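Local coordinates for protein PfEMP1 variant 1 of strain MC (Plasmodium falciparum, PDB 5LGD) that forms part of a DBL domain in a large parasite surface protein that probably binds receptors on host cells, at residues 44-47 with 48-52. Numbering follows the deposited sequence.
Sequences GCNK and KCISF. Unlike the reference sequence in segment 48-52: S51 (reference Cys).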
# COMPACT_ATOMS: atom_id res chain seq x y z
N GLY B 44 60.55 1.82 -19.62
CA GLY B 44 59.34 2.36 -20.23
C GLY B 44 58.11 2.37 -19.36
O GLY B 44 57.04 2.77 -19.82
N CYS B 45 58.24 1.94 -18.11
CA CYS B 45 57.11 1.89 -17.19
C CYS B 45 56.76 3.20 -16.58
O CYS B 45 55.59 3.40 -16.30
CB CYS B 45 57.33 0.83 -16.12
SG CYS B 45 56.85 -0.83 -16.63
N ASN B 46 57.76 4.10 -16.36
CA ASN B 46 57.51 5.42 -15.77
C ASN B 46 56.36 6.14 -16.47
O ASN B 46 55.42 6.58 -15.79
CB ASN B 46 58.77 6.27 -15.78
CG ASN B 46 58.45 7.72 -15.55
OD1 ASN B 46 58.25 8.16 -14.40
ND2 ASN B 46 58.29 8.47 -16.65
N LYS B 47 56.45 6.27 -17.82
CA LYS B 47 55.47 6.90 -18.72
C LYS B 47 54.08 6.35 -18.41
O LYS B 47 53.16 7.13 -18.15
CB LYS B 47 55.86 6.61 -20.20
CG LYS B 47 54.97 7.30 -21.24
CD LYS B 47 55.30 6.85 -22.66
CE LYS B 47 54.12 6.19 -23.34
NZ LYS B 47 54.44 5.83 -24.75
N LYS B 48 53.95 5.00 -18.35
CA LYS B 48 52.71 4.30 -18.05
C LYS B 48 52.20 4.56 -16.63
O LYS B 48 50.99 4.67 -16.46
CB LYS B 48 52.83 2.80 -18.36
CG LYS B 48 52.18 2.42 -19.68
CD LYS B 48 53.13 2.46 -20.85
CE LYS B 48 52.37 2.62 -22.14
NZ LYS B 48 53.12 2.09 -23.31
N CYS B 49 53.09 4.70 -15.62
CA CYS B 49 52.67 5.03 -14.25
C CYS B 49 52.04 6.45 -14.21
O CYS B 49 51.14 6.71 -13.42
CB CYS B 49 53.82 4.92 -13.25
SG CYS B 49 54.58 3.28 -13.17
N ILE B 50 52.54 7.36 -15.07
CA ILE B 50 52.05 8.74 -15.16
C ILE B 50 50.65 8.77 -15.80
O ILE B 50 49.77 9.45 -15.27
CB ILE B 50 53.09 9.69 -15.84
CG1 ILE B 50 54.36 9.78 -14.97
CG2 ILE B 50 52.51 11.08 -16.09
CD1 ILE B 50 55.54 10.24 -15.64
N SER B 51 50.45 8.04 -16.92
CA SER B 51 49.15 7.92 -17.61
C SER B 51 48.10 7.30 -16.70
O SER B 51 46.95 7.77 -16.67
CB SER B 51 49.27 7.06 -18.87
OG SER B 51 50.20 7.63 -19.78
N PHE B 52 48.51 6.25 -15.94
CA PHE B 52 47.66 5.58 -14.96
C PHE B 52 47.33 6.59 -13.83
O PHE B 52 46.17 6.73 -13.48
CB PHE B 52 48.31 4.30 -14.43
CG PHE B 52 47.55 3.63 -13.31
CD1 PHE B 52 46.21 3.28 -13.46
CD2 PHE B 52 48.19 3.30 -12.12
CE1 PHE B 52 45.51 2.68 -12.42
CE2 PHE B 52 47.49 2.69 -11.07
CZ PHE B 52 46.15 2.40 -11.23
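N46 and I50, one helical turn apart, meet through the amide of the asparagine and the outer methyl of the isoleucine. Followed outward, I50 first sets CB 3.4 Å from K47 O. Its CG1, lying anti to the carbonyl carbon (chi1 -64°), then leans back over the preceding turn to 3.5 Å from N46 O. CD1 completes the reach in van der Waals contact: it sits beyond the O/N end of the amide, obliquely above its plane, 3.4 Å from N46 ND2 and slightly farther from OD1. N46 also meets D166. The aliphatic chain of I50 thus lies along the preceding turn while touching L160, a nonpolar partner on helix 144-162.

Beneath these side chains run i to i+4 bonds of helix 45-70: C49 N to C45 O at 2.9 Å, I50 N to N46 O, and S51 N to K47 O. S51 stands where the reference has Cys; its OG makes a weak 3.4 Å bond to K47 O. K47 and K48 lie alongside one another, their NZ atoms 4.2 Å apart; such like charges probably repel, though long, flexible chains can lessen the cost.

C45 and C49 are buried, C49 SG lying 3.3 Å from C45 O. Spaced i, i+4, they tie this helix to the loop at C32 and to helix 144-162 at C159, in keeping with the disulfide-braced helical bundle of DBL domains.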